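Local coordinates for probable Rab-related GTPase (Acanthamoeba polyphaga mimivirus, PDB 5XC5), which binds GTP and magnesium as a Rab-family small GTPase of a giant virus, and may take part in protein transport, at residues A[113-118]-A[145-150]; A[9-14]-A[82-87]. The protein carries 1 engineered substitution. One frame throughout, in Å; residues are numbered along the deposited sequence.

How the interactions relate
The two contacts are a worked example of how the sheet of a P-loop GTPase is assembled from parallel neighbours. Interaction 2 joins strand 6-12 to strand 81-87, interaction 1 joins strand 113-119 to strand 145-148, and their centres lie about 9 Å apart. Along the chain interaction 2 is complete before interaction 1 begins. In the sheet the four strands run side by side, with 81-87 and 113-119 as the inner neighbours that link the two contacts, for instance through Leu115 N and Cys82 O, 2.9 Å apart. All four point the same way, so the loops after them gather at one end, where interaction 2 reaches the phosphates of GTP and interaction 1 the guanine.

Interaction 1: residues A[113-118]-A[145-150]; sequences YILVVA and DYVFAS. With GTP (guanosine-5'-triphosphate), chain B.
Asp145 OD2 is gripped by two groups: Tyr113 OH donates a short hydrogen bond of 2.6 Å to it, and Lys163 of helix 154-169 adds a salt bridge. The phenol reaches the anti side of the carboxylate, somewhat out of its plane, while OD2 lies in the plane of the Tyr113 ring, at its edge; ring and carboxylate are turned 57° apart. CG of Asp145, anti to the backbone N (chi1 -161°), lies 3.5 Å from Tyr113 OH, and OD1 accepts a weak bond from Tyr146 N.

Beyond this pair the strands run parallel, Ile114, Val116 and Ala118 bonding through their backbones to Asp145, Val147 and Ala149, with Ala149 N on Ala118 O at 2.9 Å. On the face of Leu115 and Val117, Leu115 turns its CD1 over the backbone of Tyr146, 3.6 Å from its carbonyl C, and meets Val147 CG1 at 3.8 Å, the two side chains crossing at about a right angle. Val117 lies beside Val147 instead, pointing the same way. On the other face Ala118 CB touches Phe148 CD2 at 3.6 Å, and Ile135 of helix 132-141 also packs on Phe148. The strands with this helix form a beta-alpha-beta unit.

Past the strand, Ser150 OG comes within 3.2 Å of GTP O6, although Asp122 OD1 competes for its single proton. With two donors on OD2, one of them cationic, Asp145 would be expected to stay ionised, at the start of the chain's outermost strand, whose far end leads to the guanine.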
# COMPACT_ATOMS: atom_id res chain seq x y z
N TYR A 113 -3.01 7.92 -8.30
CA TYR A 113 -3.89 6.87 -7.80
C TYR A 113 -3.43 6.50 -6.40
O TYR A 113 -2.26 6.15 -6.20
CB TYR A 113 -3.80 5.65 -8.72
CG TYR A 113 -4.71 4.48 -8.38
CD1 TYR A 113 -6.09 4.63 -8.26
CD2 TYR A 113 -4.18 3.20 -8.26
CE1 TYR A 113 -6.92 3.53 -7.99
CE2 TYR A 113 -4.98 2.11 -8.00
CZ TYR A 113 -6.34 2.27 -7.87
OH TYR A 113 -7.11 1.15 -7.60
N ILE A 114 -4.35 6.60 -5.45
CA ILE A 114 -4.14 6.17 -4.07
C ILE A 114 -5.06 4.99 -3.84
O ILE A 114 -6.28 5.10 -4.06
CB ILE A 114 -4.45 7.29 -3.07
CG1 ILE A 114 -3.51 8.48 -3.30
CG2 ILE A 114 -4.32 6.77 -1.67
CD1 ILE A 114 -3.75 9.63 -2.32
N LEU A 115 -4.49 3.86 -3.44
CA LEU A 115 -5.23 2.62 -3.21
C LEU A 115 -5.06 2.22 -1.75
O LEU A 115 -3.93 1.96 -1.30
CB LEU A 115 -4.72 1.52 -4.14
CG LEU A 115 -5.33 0.13 -3.97
CD1 LEU A 115 -6.85 0.17 -4.09
CD2 LEU A 115 -4.73 -0.82 -5.00
N VAL A 116 -6.16 2.21 -1.00
CA VAL A 116 -6.18 1.77 0.39
C VAL A 116 -6.27 0.25 0.40
O VAL A 116 -7.16 -0.33 -0.22
CB VAL A 116 -7.36 2.39 1.14
CG1 VAL A 116 -7.51 1.78 2.53
CG2 VAL A 116 -7.21 3.91 1.21
N VAL A 117 -5.35 -0.40 1.12
CA VAL A 117 -5.28 -1.85 1.18
C VAL A 117 -5.73 -2.28 2.57
O VAL A 117 -5.04 -2.01 3.56
CB VAL A 117 -3.88 -2.39 0.89
CG1 VAL A 117 -3.84 -3.92 0.97
CG2 VAL A 117 -3.40 -1.90 -0.48
N ALA A 118 -6.87 -2.95 2.63
CA ALA A 118 -7.37 -3.55 3.87
C ALA A 118 -6.72 -4.92 3.97
O ALA A 118 -7.14 -5.88 3.30
CB ALA A 118 -8.89 -3.65 3.81
N ASP A 145 -9.28 4.64 -3.87
CA ASP A 145 -9.86 3.33 -4.11
C ASP A 145 -9.49 2.40 -2.95
O ASP A 145 -8.68 2.76 -2.09
CB ASP A 145 -9.33 2.80 -5.45
CG ASP A 145 -10.17 1.67 -6.05
OD1 ASP A 145 -11.27 1.35 -5.54
OD2 ASP A 145 -9.70 1.09 -7.05
N TYR A 146 -10.08 1.21 -2.94
CA TYR A 146 -9.84 0.24 -1.88
C TYR A 146 -9.74 -1.16 -2.47
O TYR A 146 -10.28 -1.45 -3.54
CB TYR A 146 -10.95 0.25 -0.83
CG TYR A 146 -12.29 -0.13 -1.41
CD1 TYR A 146 -13.07 0.81 -2.08
CD2 TYR A 146 -12.77 -1.44 -1.32
CE1 TYR A 146 -14.29 0.47 -2.65
CE2 TYR A 146 -14.00 -1.79 -1.88
CZ TYR A 146 -14.75 -0.83 -2.54
OH TYR A 146 -15.97 -1.16 -3.10
N VAL A 147 -9.09 -2.04 -1.70
CA VAL A 147 -8.92 -3.44 -2.08
C VAL A 147 -8.68 -4.21 -0.79
O VAL A 147 -8.16 -3.66 0.18
CB VAL A 147 -7.76 -3.59 -3.09
CG1 VAL A 147 -6.42 -3.21 -2.46
CG2 VAL A 147 -7.71 -5.00 -3.68
N PHE A 148 -9.01 -5.50 -0.80
CA PHE A 148 -8.80 -6.38 0.35
C PHE A 148 -7.71 -7.39 0.04
O PHE A 148 -7.65 -7.95 -1.06
CB PHE A 148 -10.11 -7.09 0.70
CG PHE A 148 -11.15 -6.17 1.29
CD1 PHE A 148 -11.97 -5.41 0.47
CD2 PHE A 148 -11.27 -6.04 2.66
CE1 PHE A 148 -12.92 -4.55 1.01
CE2 PHE A 148 -12.23 -5.20 3.21
CZ PHE A 148 -13.05 -4.45 2.37
N ALA A 149 -6.82 -7.63 1.01
CA ALA A 149 -5.68 -8.50 0.76
C ALA A 149 -5.23 -9.24 2.01
O ALA A 149 -5.62 -8.92 3.14
CB ALA A 149 -4.51 -7.71 0.16
N SER A 150 -4.41 -10.27 1.77
CA SER A 150 -3.59 -10.91 2.78
C SER A 150 -2.21 -11.09 2.18
O SER A 150 -2.09 -11.61 1.06
CB SER A 150 -4.14 -12.29 3.15
OG SER A 150 -3.21 -12.99 3.96
PG GTP B . 6.61 -1.56 9.60
O1G GTP B . 7.79 -1.77 8.67
O2G GTP B . 7.01 -1.64 11.04
O3G GTP B . 5.84 -0.29 9.29
O3B GTP B . 5.55 -2.80 9.46
PB GTP B . 4.98 -3.45 8.08
O1B GTP B . 6.04 -3.48 7.01
O2B GTP B . 3.71 -2.75 7.68
O3A GTP B . 4.48 -4.93 8.52
PA GTP B . 5.29 -6.31 8.28
O1A GTP B . 5.25 -6.71 6.80
O2A GTP B . 6.69 -6.23 8.93
O5' GTP B . 4.32 -7.35 9.07
C5' GTP B . 4.12 -7.25 10.46
C4' GTP B . 3.64 -8.60 11.00
O4' GTP B . 2.35 -8.84 10.46
C3' GTP B . 4.52 -9.77 10.61
O3' GTP B . 4.62 -10.68 11.68
C2' GTP B . 3.77 -10.41 9.46
O2' GTP B . 4.02 -11.79 9.35
C1' GTP B . 2.33 -10.12 9.84
N9 GTP B . 1.51 -10.05 8.62
C8 GTP B . 1.79 -9.38 7.45
N7 GTP B . 0.78 -9.57 6.58
C5 GTP B . -0.14 -10.36 7.18
C6 GTP B . -1.37 -10.87 6.76
O6 GTP B . -1.86 -10.66 5.63
N1 GTP B . -2.05 -11.67 7.64
C2 GTP B . -1.58 -11.95 8.91
N2 GTP B . -2.31 -12.73 9.70
N3 GTP B . -0.38 -11.45 9.34
C4 GTP B . 0.31 -10.67 8.46

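Interaction 2: residues A[9-14]-A[82-87]; sequences ILIGSS and CLVVFD. With GTP (guanosine-5'-triphosphate), chain B.
Two torsions bring Ile11 and Cys82 together: CG1 of Ile11 takes the crowded position between backbone N and carbonyl carbon (chi1 66°), while SG of Cys82 swings anti to its own backbone N (chi1 176°). The sulphur thus comes to rest against the Ile11 chain, 3.6 Å from CD1, and also touches Ile9 CG1 at 3.9 Å, so that one sulphur meets both isoleucines on their side of the sheet. Val84 CG2 meets Ile11 CG1 further on, their side chains crossing at a slant. Behind this layer lies helix 91-107, with Leu104 on Cys82 and Val97 on Val84. On the other face Leu10 and Leu83 lie side by side and point the same way, CG of Leu10 3.8 Å from CD1 of Leu83, and Val22 of helix 18-26 packs on Leu10.

The backbones are joined as parallel strands are, Leu83 bonding through its N to Ile9 O and through its O to Ile11 N, and Val85 N to Ile11 O at 2.9 Å. This is the central strand pair of the Ras-like fold, and at its end strand 6-12 passes into the P-loop. Gly12, where the chain leaves the strand, has phi near 150°, a conformation that would press any CB against the carbonyl O before it as well as against Val85 O. Past it the two backbones diverge, and a water bridges them, accepting from Ser13 N at 2.9 Å and donating to Val85 O at 2.8 Å. Asp96 and Trp100 of helix 91-107 both bond to Ser13 OG. One residue on, Ser14 OG donates to the gamma-phosphate oxygen O2G of GTP at 2.8 Å, while Lys18 NZ bonds both the nucleotide and Gly12 O.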
# COMPACT_ATOMS: atom_id res chain seq x y z
N ILE A 9 4.86 4.23 -3.68
CA ILE A 9 5.24 4.10 -2.27
C ILE A 9 4.17 3.33 -1.51
O ILE A 9 2.98 3.41 -1.81
CB ILE A 9 5.52 5.45 -1.58
CG1 ILE A 9 4.26 6.31 -1.51
CG2 ILE A 9 6.69 6.17 -2.24
CD1 ILE A 9 4.45 7.59 -0.72
N LEU A 10 4.61 2.58 -0.49
CA LEU A 10 3.72 1.96 0.47
C LEU A 10 3.87 2.70 1.79
O LEU A 10 4.99 2.82 2.31
CB LEU A 10 4.04 0.48 0.70
CG LEU A 10 3.75 -0.43 -0.48
CD1 LEU A 10 4.95 -0.50 -1.39
CD2 LEU A 10 3.33 -1.83 0.02
N ILE A 11 2.75 3.20 2.31
CA ILE A 11 2.71 3.88 3.60
C ILE A 11 1.58 3.29 4.43
O ILE A 11 0.66 2.67 3.91
CB ILE A 11 2.56 5.41 3.47
CG1 ILE A 11 1.20 5.76 2.87
CG2 ILE A 11 3.67 5.99 2.58
CD1 ILE A 11 0.99 7.28 2.63
N GLY A 12 1.68 3.47 5.74
CA GLY A 12 0.72 2.90 6.68
C GLY A 12 1.41 2.62 7.99
O GLY A 12 2.63 2.62 8.10
N SER A 13 0.59 2.40 9.02
CA SER A 13 1.13 2.31 10.37
C SER A 13 1.93 1.02 10.55
O SER A 13 1.88 0.10 9.73
CB SER A 13 0.00 2.44 11.38
OG SER A 13 -0.52 3.75 11.26
N SER A 14 2.70 0.97 11.63
CA SER A 14 3.61 -0.16 11.82
C SER A 14 2.84 -1.46 12.03
O SER A 14 1.82 -1.49 12.72
CB SER A 14 4.53 0.10 13.01
OG SER A 14 5.39 -1.01 13.21
N CYS A 82 0.32 5.32 -4.78
CA CYS A 82 0.53 5.07 -3.37
C CYS A 82 -0.41 3.98 -2.90
O CYS A 82 -1.62 4.05 -3.16
CB CYS A 82 0.30 6.35 -2.54
SG CYS A 82 0.45 6.13 -0.75
N LEU A 83 0.14 3.00 -2.19
CA LEU A 83 -0.64 2.02 -1.45
C LEU A 83 -0.64 2.45 0.01
O LEU A 83 0.43 2.59 0.61
CB LEU A 83 0.03 0.65 -1.59
CG LEU A 83 0.13 0.08 -3.02
CD1 LEU A 83 0.99 -1.17 -3.03
CD2 LEU A 83 -1.24 -0.27 -3.56
N VAL A 84 -1.83 2.68 0.57
CA VAL A 84 -1.97 3.00 1.99
C VAL A 84 -2.56 1.78 2.68
O VAL A 84 -3.73 1.45 2.48
CB VAL A 84 -2.85 4.24 2.21
CG1 VAL A 84 -2.84 4.62 3.70
CG2 VAL A 84 -2.35 5.40 1.37
N VAL A 85 -1.75 1.11 3.50
CA VAL A 85 -2.09 -0.20 4.04
C VAL A 85 -2.55 -0.05 5.49
O VAL A 85 -2.00 0.74 6.25
CB VAL A 85 -0.88 -1.14 3.93
CG1 VAL A 85 -1.26 -2.56 4.33
CG2 VAL A 85 -0.32 -1.11 2.50
N PHE A 86 -3.58 -0.82 5.86
CA PHE A 86 -3.96 -0.96 7.26
C PHE A 86 -4.32 -2.42 7.54
O PHE A 86 -4.45 -3.24 6.64
CB PHE A 86 -5.08 0.00 7.66
CG PHE A 86 -6.44 -0.41 7.16
CD1 PHE A 86 -6.87 -0.03 5.89
CD2 PHE A 86 -7.31 -1.15 7.97
CE1 PHE A 86 -8.12 -0.39 5.43
CE2 PHE A 86 -8.56 -1.52 7.49
CZ PHE A 86 -8.95 -1.14 6.22
N ASP A 87 -4.49 -2.73 8.82
CA ASP A 87 -4.77 -4.08 9.31
C ASP A 87 -6.23 -4.09 9.76
O ASP A 87 -6.62 -3.26 10.59
CB ASP A 87 -3.81 -4.34 10.48
CG ASP A 87 -4.08 -5.62 11.27
OD1 ASP A 87 -5.14 -6.26 11.16
OD2 ASP A 87 -3.17 -5.95 12.08
PG GTP B . 6.61 -1.56 9.60
O1G GTP B . 7.79 -1.77 8.67
O2G GTP B . 7.01 -1.64 11.04
O3G GTP B . 5.84 -0.29 9.29
O3B GTP B . 5.55 -2.80 9.46
PB GTP B . 4.98 -3.45 8.08
O1B GTP B . 6.04 -3.48 7.01
O2B GTP B . 3.71 -2.75 7.68
O3A GTP B . 4.48 -4.93 8.52
PA GTP B . 5.29 -6.31 8.28
O1A GTP B . 5.25 -6.71 6.80
O2A GTP B . 6.69 -6.23 8.93
O5' GTP B . 4.32 -7.35 9.07
C5' GTP B . 4.12 -7.25 10.46
C4' GTP B . 3.64 -8.60 11.00
O4' GTP B . 2.35 -8.84 10.46
C3' GTP B . 4.52 -9.77 10.61
O3' GTP B . 4.62 -10.68 11.68
C2' GTP B . 3.77 -10.41 9.46
O2' GTP B . 4.02 -11.79 9.35
C1' GTP B . 2.33 -10.12 9.84
N9 GTP B . 1.51 -10.05 8.62
C8 GTP B . 1.79 -9.38 7.45
N7 GTP B . 0.78 -9.57 6.58
C5 GTP B . -0.14 -10.36 7.18
C6 GTP B . -1.37 -10.87 6.76
O6 GTP B . -1.86 -10.66 5.63
N1 GTP B . -2.05 -11.67 7.64
C2 GTP B . -1.58 -11.95 8.91
N2 GTP B . -2.31 -12.73 9.70
N3 GTP B . -0.38 -11.45 9.34
C4 GTP B . 0.31 -10.67 8.46
O HOH W 1 -2.27 2.39 8.52